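Local coordinates for protein 7,8-dihydro-6-hydroxymethylpterin pyrophosphokinase-dihydropteroate synthase (Plasmodium falciparum, PDB 6JWS) that probably carries out two successive steps of folate biosynthesis, pyrophosphorylating 6-hydroxymethyl-7,8-dihydropterin with ATP and then joining the product to 4-aminobenzoate to give 7,8-dihydropteroate, at residues 13-18 with 169-174; 325-330 with 355-360; 583-588 with 612-617. The protein carries 1 engineered substitution. All blocks are in the same frame, centred on the assembly; numbering follows the deposited sequence.

Contact 1. Residues 13-18 with 169-174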
loop_
_atom_site.group_PDB
_atom_site.type_symbol
_atom_site.label_atom_id
_atom_site.label_comp_id
_atom_site.label_asym_id
_atom_site.label_seq_id
_atom_site.Cartn_x
_atom_site.Cartn_y
_atom_site.Cartn_z
ATOM N N ASN B 13 -48.832 31.001 -14.698
ATOM C CA ASN B 13 -47.889 30.535 -13.689
ATOM C C ASN B 13 -47.410 29.125 -14.043
ATOM O O ASN B 13 -48.061 28.125 -13.738
ATOM C CB ASN B 13 -48.379 30.762 -12.249
ATOM C CG ASN B 13 -49.377 29.737 -11.744
ATOM O OD1 ASN B 13 -50.407 29.494 -12.369
ATOM N ND2 ASN B 13 -49.089 29.140 -10.597
ATOM N N LYS B 14 -46.245 29.077 -14.696
ATOM C CA LYS B 14 -45.723 27.870 -15.310
ATOM C C LYS B 14 -44.619 27.290 -14.426
ATOM O O LYS B 14 -43.932 28.041 -13.738
ATOM C CB LYS B 14 -45.169 28.244 -16.687
ATOM C CG LYS B 14 -45.425 27.235 -17.794
ATOM C CD LYS B 14 -44.800 27.641 -19.110
ATOM C CE LYS B 14 -44.937 26.564 -20.165
ATOM N NZ LYS B 14 -44.004 26.788 -21.292
ATOM N N THR B 15 -44.456 25.956 -14.454
ATOM C CA THR B 15 -43.369 25.282 -13.745
ATOM C C THR B 15 -42.590 24.358 -14.684
ATOM O O THR B 15 -43.108 23.331 -15.125
ATOM C CB THR B 15 -43.879 24.583 -12.478
ATOM O OG1 THR B 15 -44.362 25.606 -11.605
ATOM C CG2 THR B 15 -42.800 23.803 -11.763
ATOM N N ASN B 16 -41.329 24.724 -14.964
ATOM C CA ASN B 16 -40.520 24.036 -15.965
ATOM C C ASN B 16 -39.229 23.483 -15.347
ATOM O O ASN B 16 -38.765 23.985 -14.321
ATOM C CB ASN B 16 -40.210 24.949 -17.159
ATOM C CG ASN B 16 -41.446 25.378 -17.935
ATOM O OD1 ASN B 16 -42.238 24.540 -18.365
ATOM N ND2 ASN B 16 -41.615 26.681 -18.120
ATOM N N ILE B 17 -38.647 22.465 -16.014
ATOM C CA ILE B 17 -37.358 21.884 -15.657
ATOM C C ILE B 17 -36.289 22.249 -16.691
ATOM O O ILE B 17 -36.338 21.792 -17.829
ATOM C CB ILE B 17 -37.454 20.348 -15.493
ATOM C CG1 ILE B 17 -38.616 19.917 -14.596
ATOM C CG2 ILE B 17 -36.123 19.800 -14.990
ATOM C CD1 ILE B 17 -38.438 20.328 -13.150
ATOM N N ALA B 18 -35.276 23.001 -16.255
ATOM C CA ALA B 18 -34.101 23.301 -17.062
ATOM C C ALA B 18 -32.850 22.681 -16.440
ATOM O O ALA B 18 -32.730 22.622 -15.214
ATOM C CB ALA B 18 -33.910 24.791 -17.152
ATOM N N VAL B 169 -29.710 21.264 -12.040
ATOM C CA VAL B 169 -31.096 21.189 -12.471
ATOM C C VAL B 169 -31.891 22.245 -11.701
ATOM O O VAL B 169 -31.759 22.366 -10.477
ATOM C CB VAL B 169 -31.682 19.779 -12.276
ATOM C CG1 VAL B 169 -33.147 19.721 -12.669
ATOM C CG2 VAL B 169 -30.884 18.690 -12.994
ATOM N N VAL B 170 -32.694 23.023 -12.442
ATOM C CA VAL B 170 -33.514 24.105 -11.916
ATOM C C VAL B 170 -34.986 23.800 -12.193
ATOM O O VAL B 170 -35.371 23.456 -13.315
ATOM C CB VAL B 170 -33.089 25.466 -12.510
ATOM C CG1 VAL B 170 -33.834 26.623 -11.874
ATOM C CG2 VAL B 170 -31.603 25.702 -12.328
ATOM N N LYS B 171 -35.808 23.895 -11.144
ATOM C CA LYS B 171 -37.253 23.994 -11.318
ATOM C C LYS B 171 -37.559 25.483 -11.457
ATOM O O LYS B 171 -37.312 26.248 -10.522
ATOM C CB LYS B 171 -37.975 23.294 -10.166
ATOM C CG LYS B 171 -39.500 23.337 -10.148
ATOM C CD LYS B 171 -40.059 23.084 -8.726
ATOM C CE LYS B 171 -40.475 21.655 -8.407
ATOM N NZ LYS B 171 -40.452 21.372 -6.945
ATOM N N THR B 172 -38.005 25.882 -12.663
ATOM C CA THR B 172 -38.018 27.285 -13.063
ATOM C C THR B 172 -39.437 27.780 -13.342
ATOM O O THR B 172 -40.317 27.020 -13.744
ATOM C CB THR B 172 -37.029 27.557 -14.208
ATOM O OG1 THR B 172 -36.770 28.958 -14.217
ATOM C CG2 THR B 172 -37.515 27.117 -15.572
ATOM N N PHE B 173 -39.634 29.081 -13.115
ATOM C CA PHE B 173 -40.928 29.729 -13.315
ATOM C C PHE B 173 -40.924 30.462 -14.657
ATOM O O PHE B 173 -41.961 30.956 -15.106
ATOM C CB PHE B 173 -41.268 30.661 -12.141
ATOM C CG PHE B 173 -40.098 31.441 -11.593
ATOM C CD1 PHE B 173 -39.436 32.380 -12.375
ATOM C CD2 PHE B 173 -39.632 31.215 -10.301
ATOM C CE1 PHE B 173 -38.345 33.082 -11.879
ATOM C CE2 PHE B 173 -38.542 31.920 -9.802
ATOM C CZ PHE B 173 -37.903 32.860 -10.587
ATOM N N VAL B 174 -39.739 30.535 -15.280
ATOM C CA VAL B 174 -39.577 31.153 -16.584
ATOM C C VAL B 174 -40.316 30.305 -17.613
ATOM O O VAL B 174 -40.362 29.086 -17.486
ATOM C CB VAL B 174 -38.091 31.367 -16.916
ATOM C CG1 VAL B 174 -37.898 31.881 -18.331
ATOM C CG2 VAL B 174 -37.455 32.327 -15.924
#
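Asn-16, Ala-18 and Thr-172 bury the most surface where strand 16-24 begins beside the end of strand 163-172. The strands run antiparallel. Asn-16 and Thr-172 form a hydrogen-bonded pair. Asn-16 N donates to Thr-172 O at 2.8 Å, and Thr-172 N donates to Asn-16 O at 2.6 Å. Both bonds are nearly straight and lie in the carbonyl planes. The Asn-16 side chain adds a third bond. Its CG is anti to the carbonyl carbon (chi1 -64°), which brings ND2 to Val-174 O at 2.8 Å; that oxygen lies in the plane of the Asn-16 amide. The pairing is thereby carried past the strand end. OD1 of the same amide bonds Asn-215 ND2, so the group is held from both ends.

Thr-172 has OG1 anti to its backbone N (chi1 -160°), where it bonds Leu-45 O. CG2 takes the crowded position between N and the carbonyl carbon and lies 3.8 Å from Asn-16 CB. Ala-18 repeats the pairing with Val-170: Ala-18 N reaches Val-170 O at 3.0 Å, and Val-170 N meets Ala-18 O at 2.8 Å, nearly along the C=O axis. The side chains of Ile-17 and Val-169 cross obliquely, CG2 of Ile-17 lying 3.8 Å from CG1 of Val-169.

Helix 108-114 packs on the Ile-17 and Lys-171 face through Phe-113 and Glu-109. Met-180 of helix 177-190 packs on Ala-18, on the opposite face. Strand 208-214 flanks strand 16-24, and strand 46-57 flanks strand 163-172, so both strands lie inside the antiparallel sheet of the HPPK domain.

Contact 2. Residues 325-330 with 355-360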
loop_
_atom_site.group_PDB
_atom_site.type_symbol
_atom_site.label_atom_id
_atom_site.label_comp_id
_atom_site.label_asym_id
_atom_site.label_seq_id
_atom_site.Cartn_x
_atom_site.Cartn_y
_atom_site.Cartn_z
ATOM N N HIS B 325 -21.141 16.129 -27.331
ATOM C CA HIS B 325 -19.861 16.262 -28.004
ATOM C C HIS B 325 -18.753 16.523 -26.982
ATOM O O HIS B 325 -17.637 16.040 -27.144
ATOM C CB HIS B 325 -19.985 17.298 -29.133
ATOM C CG HIS B 325 -18.886 17.231 -30.143
ATOM N ND1 HIS B 325 -17.694 17.943 -29.999
ATOM C CD2 HIS B 325 -18.789 16.553 -31.310
ATOM C CE1 HIS B 325 -16.912 17.701 -31.034
ATOM N NE2 HIS B 325 -17.563 16.848 -31.853
ATOM N N ARG B 326 -19.063 17.289 -25.931
ATOM C CA ARG B 326 -18.088 17.604 -24.898
ATOM C C ARG B 326 -18.142 16.567 -23.780
ATOM O O ARG B 326 -19.160 16.413 -23.105
ATOM C CB ARG B 326 -18.369 18.978 -24.289
ATOM C CG ARG B 326 -17.934 20.137 -25.163
ATOM C CD ARG B 326 -17.545 21.352 -24.359
ATOM N NE ARG B 326 -17.221 22.381 -25.334
ATOM C CZ ARG B 326 -18.011 23.400 -25.655
ATOM N NH1 ARG B 326 -19.186 23.553 -25.065
ATOM N NH2 ARG B 326 -17.609 24.274 -26.561
ATOM N N TYR B 327 -17.014 15.896 -23.553
ATOM C CA TYR B 327 -16.869 14.991 -22.424
ATOM C C TYR B 327 -17.268 15.682 -21.115
ATOM O O TYR B 327 -18.012 15.108 -20.322
ATOM C CB TYR B 327 -15.429 14.486 -22.298
ATOM C CG TYR B 327 -15.222 13.600 -21.094
ATOM C CD1 TYR B 327 -15.843 12.365 -21.009
ATOM C CD2 TYR B 327 -14.437 14.006 -20.030
ATOM C CE1 TYR B 327 -15.663 11.537 -19.914
ATOM C CE2 TYR B 327 -14.246 13.186 -18.928
ATOM C CZ TYR B 327 -14.859 11.950 -18.866
ATOM O OH TYR B 327 -14.677 11.143 -17.780
ATOM N N SER B 328 -16.802 16.924 -20.921
ATOM C CA SER B 328 -16.995 17.633 -19.668
ATOM C C SER B 328 -18.483 17.790 -19.358
ATOM O O SER B 328 -18.859 17.804 -18.198
ATOM C CB SER B 328 -16.263 18.947 -19.636
ATOM O OG SER B 328 -16.809 19.823 -20.610
ATOM N N ILE B 329 -19.336 17.849 -20.381
ATOM C CA ILE B 329 -20.766 17.951 -20.122
ATOM C C ILE B 329 -21.314 16.578 -19.755
ATOM O O ILE B 329 -22.026 16.449 -18.764
ATOM C CB ILE B 329 -21.530 18.591 -21.298
ATOM C CG1 ILE B 329 -21.088 20.037 -21.546
ATOM C CG2 ILE B 329 -23.033 18.482 -21.128
ATOM C CD1 ILE B 329 -21.526 20.558 -22.914
ATOM N N LEU B 330 -21.001 15.557 -20.553
ATOM C CA LEU B 330 -21.486 14.218 -20.250
ATOM C C LEU B 330 -21.070 13.811 -18.828
ATOM O O LEU B 330 -21.856 13.228 -18.088
ATOM C CB LEU B 330 -20.951 13.229 -21.296
ATOM C CG LEU B 330 -21.674 13.224 -22.642
ATOM C CD1 LEU B 330 -21.038 12.238 -23.614
ATOM C CD2 LEU B 330 -23.147 12.889 -22.468
ATOM N N LYS B 355 -19.576 5.224 -23.254
ATOM C CA LYS B 355 -19.115 4.962 -24.606
ATOM C C LYS B 355 -18.002 5.937 -24.953
ATOM O O LYS B 355 -17.035 5.561 -25.613
ATOM C CB LYS B 355 -20.280 5.005 -25.601
ATOM C CG LYS B 355 -20.953 3.655 -25.847
ATOM C CD LYS B 355 -22.464 3.705 -26.041
ATOM C CE LYS B 355 -22.908 3.837 -27.488
ATOM N NZ LYS B 355 -24.333 4.246 -27.604
ATOM N N TYR B 356 -18.130 7.176 -24.473
ATOM C CA TYR B 356 -17.115 8.182 -24.712
ATOM C C TYR B 356 -15.795 7.754 -24.064
ATOM O O TYR B 356 -14.735 7.883 -24.665
ATOM C CB TYR B 356 -17.611 9.528 -24.181
ATOM C CG TYR B 356 -16.895 10.723 -24.747
ATOM C CD1 TYR B 356 -15.585 11.010 -24.395
ATOM C CD2 TYR B 356 -17.541 11.577 -25.633
ATOM C CE1 TYR B 356 -14.919 12.094 -24.944
ATOM C CE2 TYR B 356 -16.893 12.675 -26.184
ATOM C CZ TYR B 356 -15.577 12.926 -25.839
ATOM O OH TYR B 356 -14.955 14.025 -26.356
ATOM N N VAL B 357 -15.879 7.258 -22.819
ATOM C CA VAL B 357 -14.704 6.854 -22.069
ATOM C C VAL B 357 -14.023 5.702 -22.805
ATOM O O VAL B 357 -12.809 5.723 -23.000
ATOM C CB VAL B 357 -15.039 6.457 -20.612
ATOM C CG1 VAL B 357 -13.838 5.817 -19.911
ATOM C CG2 VAL B 357 -15.569 7.636 -19.806
ATOM N N SER B 358 -14.808 4.692 -23.185
ATOM C CA SER B 358 -14.202 3.481 -23.707
ATOM C C SER B 358 -13.697 3.688 -25.139
ATOM O O SER B 358 -12.667 3.138 -25.516
ATOM C CB SER B 358 -15.092 2.283 -23.537
ATOM O OG SER B 358 -16.215 2.388 -24.372
ATOM N N ARG B 359 -14.354 4.564 -25.900
ATOM C CA ARG B 359 -13.849 4.903 -27.219
ATOM C C ARG B 359 -12.577 5.747 -27.141
ATOM O O ARG B 359 -11.708 5.594 -27.990
ATOM C CB ARG B 359 -14.951 5.509 -28.090
ATOM C CG ARG B 359 -15.668 4.460 -28.921
ATOM C CD ARG B 359 -17.172 4.532 -28.902
ATOM N NE ARG B 359 -17.657 5.837 -29.303
ATOM C CZ ARG B 359 -18.863 6.062 -29.828
ATOM N NH1 ARG B 359 -19.702 5.057 -30.034
ATOM N NH2 ARG B 359 -19.224 7.294 -30.142
ATOM N N MET B 360 -12.447 6.642 -26.150
ATOM C CA MET B 360 -11.182 7.358 -26.032
ATOM C C MET B 360 -10.050 6.367 -25.742
ATOM O O MET B 360 -8.943 6.521 -26.253
ATOM C CB MET B 360 -11.196 8.455 -24.960
ATOM C CG MET B 360 -11.989 9.689 -25.357
ATOM S SD MET B 360 -11.174 10.829 -26.535
ATOM C CE MET B 360 -9.453 10.507 -26.185
#
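The ring of Tyr-356 leans against the first turn of helix 327-336. Its CG is anti to the backbone N (chi1 -161°), so the ring projects from helix 349-364 towards its neighbour. Tyr-327 CA lies over one face of this ring, near the rim. Tyr-327 CB meets Tyr-356 CE1 at 3.6 Å. The two tyrosine rings cross obliquely, with centroids 5.5 Å apart and planes at 35°. Their nearest approach is between Tyr-327 CD1 and Tyr-356 CD1, at 3.7 Å.

Tyr-327 also has CG anti to its backbone N, and its ring goes on to cross Val-357 obliquely, with CE1 3.9 Å from Val-357 CG2. Its OH bonds the OH of Tyr-353, one turn earlier in helix 349-364. The Leu-330 side chain crosses Tyr-356 at about a right angle, with CD1 4.1 Å from Tyr-356 CD2. The contact is thus mainly apolar and aromatic. The backbone N of Tyr-327 is held by Glu-60 OE2.

The arrangement is a helix-helix contact made by tyrosines between two successive helices. It lies beside a nucleotide site: Arg-326, the N-cap of helix 327-336, belongs to an ATP-binding site observed for this protein, though that ATP is not bound to this chain.

Contact 3. Residues 583-588 with 612-617; sequences KHDQSI and IAHCMN. With ACT (acetate ion), chain N.
The imidazole of His-614 is held over a face and at its edge by two consecutive residues of one helix. His-584 CB sits over the face, 3.6 Å from the centroid of the His-614 ring and 17° off the ring normal, a CH-pi contact. At the edge, His-614 NE2 donates to Asp-585 OD1 at 3.2 Å. This bond is bent. NE2 approaches OD1 from above the carboxylate plane, 55° out of it, while OD1 stays near the plane of the imidazole.

The His-614 side chain reaches across with CG anti to its backbone N (chi1 171°). Ile-588, one turn further along helix 584-592, brings CD1 to the ring edge, 4.1 Å from His-614 CD2. The same CD1 lies 3.9 Å from Cys-615 SG. Lys-702 of the second subunit packs on Asp-585, Ile-588 and Cys-615, so the contact borders the dimer interface.

At the helix start, Gln-586 OE1 accepts from Lys-583 N, the N-cap residue, at 2.8 Å. Gln-586 NE2 bonds an acetate O at 3.1 Å, an ion probably from the crystallisation liquor.

The nearest atoms of the His-584 side chain and the bound pteroic acid are about 5 Å apart. The His-carboxylate bond would place a proton on NE2 of His-614 and may favour its charged form, although its length and bend suggest a modest effect.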
loop_
_atom_site.group_PDB
_atom_site.type_symbol
_atom_site.label_atom_id
_atom_site.label_comp_id
_atom_site.label_asym_id
_atom_site.label_seq_id
_atom_site.Cartn_x
_atom_site.Cartn_y
_atom_site.Cartn_z
ATOM N N LYS B 583 -19.949 -4.153 15.141
ATOM C CA LYS B 583 -18.982 -5.011 15.819
ATOM C C LYS B 583 -17.594 -4.717 15.243
ATOM O O LYS B 583 -17.470 -4.172 14.138
ATOM C CB LYS B 583 -19.358 -6.491 15.678
ATOM C CG LYS B 583 -20.700 -6.904 16.296
ATOM C CD LYS B 583 -20.610 -7.176 17.790
ATOM C CE LYS B 583 -21.906 -7.617 18.445
ATOM N NZ LYS B 583 -22.541 -6.529 19.234
ATOM N N HIS B 584 -16.561 -5.081 16.012
ATOM C CA HIS B 584 -15.173 -4.847 15.645
ATOM C C HIS B 584 -14.859 -5.424 14.269
ATOM O O HIS B 584 -14.289 -4.722 13.441
ATOM C CB HIS B 584 -14.227 -5.289 16.775
ATOM C CG HIS B 584 -14.528 -4.580 18.054
ATOM N ND1 HIS B 584 -15.081 -3.299 18.075
ATOM C CD2 HIS B 584 -14.389 -4.955 19.344
ATOM C CE1 HIS B 584 -15.255 -2.913 19.331
ATOM N NE2 HIS B 584 -14.840 -3.919 20.128
ATOM N N ASP B 585 -15.301 -6.666 14.006
ATOM C CA ASP B 585 -15.137 -7.302 12.700
ATOM C C ASP B 585 -15.854 -6.530 11.589
ATOM O O ASP B 585 -15.418 -6.584 10.440
ATOM C CB ASP B 585 -15.492 -8.796 12.717
ATOM C CG ASP B 585 -14.473 -9.657 13.468
ATOM O OD1 ASP B 585 -13.250 -9.310 13.454
ATOM O OD2 ASP B 585 -14.898 -10.673 14.078
ATOM N N GLN B 586 -16.937 -5.812 11.933
ATOM C CA GLN B 586 -17.707 -5.059 10.950
ATOM C C GLN B 586 -16.990 -3.759 10.632
ATOM O O GLN B 586 -16.948 -3.351 9.479
ATOM C CB GLN B 586 -19.155 -4.815 11.398
ATOM C CG GLN B 586 -19.976 -6.095 11.471
ATOM C CD GLN B 586 -21.343 -5.902 12.084
ATOM O OE1 GLN B 586 -21.481 -5.255 13.129
ATOM N NE2 GLN B 586 -22.367 -6.494 11.465
ATOM N N SER B 587 -16.438 -3.120 11.669
ATOM C CA SER B 587 -15.604 -1.944 11.479
ATOM C C SER B 587 -14.459 -2.285 10.522
ATOM O O SER B 587 -14.230 -1.565 9.553
ATOM C CB SER B 587 -15.085 -1.412 12.809
ATOM O OG SER B 587 -16.121 -0.760 13.520
ATOM N N ILE B 588 -13.813 -3.437 10.736
ATOM C CA ILE B 588 -12.716 -3.869 9.875
ATOM C C ILE B 588 -13.226 -4.099 8.457
ATOM O O ILE B 588 -12.591 -3.703 7.474
ATOM C CB ILE B 588 -11.997 -5.107 10.457
ATOM C CG1 ILE B 588 -11.135 -4.710 11.655
ATOM C CG2 ILE B 588 -11.148 -5.774 9.393
ATOM C CD1 ILE B 588 -11.072 -5.764 12.772
ATOM N N ILE B 612 -9.648 -1.086 17.135
ATOM C CA ILE B 612 -8.202 -1.159 16.942
ATOM C C ILE B 612 -7.579 -2.188 17.896
ATOM O O ILE B 612 -6.811 -3.041 17.458
ATOM C CB ILE B 612 -7.519 0.215 17.092
ATOM C CG1 ILE B 612 -8.111 1.270 16.149
ATOM C CG2 ILE B 612 -6.017 0.045 16.904
ATOM C CD1 ILE B 612 -7.488 2.638 16.273
ATOM N N ALA B 613 -7.924 -2.116 19.194
ATOM C CA ALA B 613 -7.427 -3.039 20.211
ATOM C C ALA B 613 -7.766 -4.481 19.858
ATOM O O ALA B 613 -7.002 -5.380 20.170
ATOM C CB ALA B 613 -7.973 -2.696 21.573
ATOM N N HIS B 614 -8.881 -4.687 19.158
ATOM C CA HIS B 614 -9.346 -6.017 18.821
ATOM C C HIS B 614 -8.443 -6.631 17.757
ATOM O O HIS B 614 -8.537 -7.828 17.471
ATOM C CB HIS B 614 -10.789 -5.884 18.327
ATOM C CG HIS B 614 -11.407 -7.094 17.722
ATOM N ND1 HIS B 614 -12.149 -7.997 18.474
ATOM C CD2 HIS B 614 -11.472 -7.514 16.441
ATOM C CE1 HIS B 614 -12.629 -8.950 17.683
ATOM N NE2 HIS B 614 -12.214 -8.681 16.421
ATOM N N CYS B 615 -7.627 -5.789 17.112
ATOM C CA CYS B 615 -6.704 -6.244 16.080
ATOM C C CYS B 615 -5.425 -6.831 16.693
ATOM O O CYS B 615 -4.721 -7.557 16.010
ATOM C CB CYS B 615 -6.279 -5.089 15.180
ATOM S SG CYS B 615 -7.599 -4.452 14.118
ATOM N N MET B 616 -5.109 -6.483 17.950
ATOM C CA MET B 616 -3.837 -6.823 18.577
ATOM C C MET B 616 -3.852 -8.262 19.084
ATOM O O MET B 616 -4.820 -8.692 19.708
ATOM C CB MET B 616 -3.551 -5.959 19.807
ATOM C CG MET B 616 -3.584 -4.457 19.596
ATOM S SD MET B 616 -2.589 -3.929 18.208
ATOM C CE MET B 616 -2.990 -2.184 18.115
ATOM N N ASN B 617 -2.733 -8.971 18.864
ATOM C CA ASN B 617 -2.420 -10.208 19.566
ATOM C C ASN B 617 -1.730 -9.868 20.894
ATOM O O ASN B 617 -2.398 -10.016 21.933
ATOM C CB ASN B 617 -1.510 -11.122 18.741
ATOM C CG ASN B 617 -2.136 -11.592 17.443
ATOM O OD1 ASN B 617 -2.239 -12.793 17.202
ATOM N ND2 ASN B 617 -2.551 -10.662 16.594
HETATM C C ACT N . -21.524 -8.723 9.055
HETATM O O ACT N . -22.545 -8.074 8.786
HETATM O OXT ACT N . -20.537 -8.801 8.296
HETATM C CH3 ACT N . -21.471 -9.487 10.405
#

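The three contacts follow one another along the chain and do not touch. Contact 1 joins strands of the antiparallel HPPK sheet. Contact 2 comes next, its centre about 28 Å from that of contact 1, and pairs helices 327-336 and 349-364. The chain then returns to that sheet as strands 372-377 and 382-384. Contact 3 lies in the other half of the protein, in the DHPS TIM barrel, where helix 584-592 meets residues 612-617. Its centre is about 51 Å from that of contact 1 and about 43 Å from that of contact 2. The spacing reflects two separate domains in one chain, one binding ATP and the other pteroate.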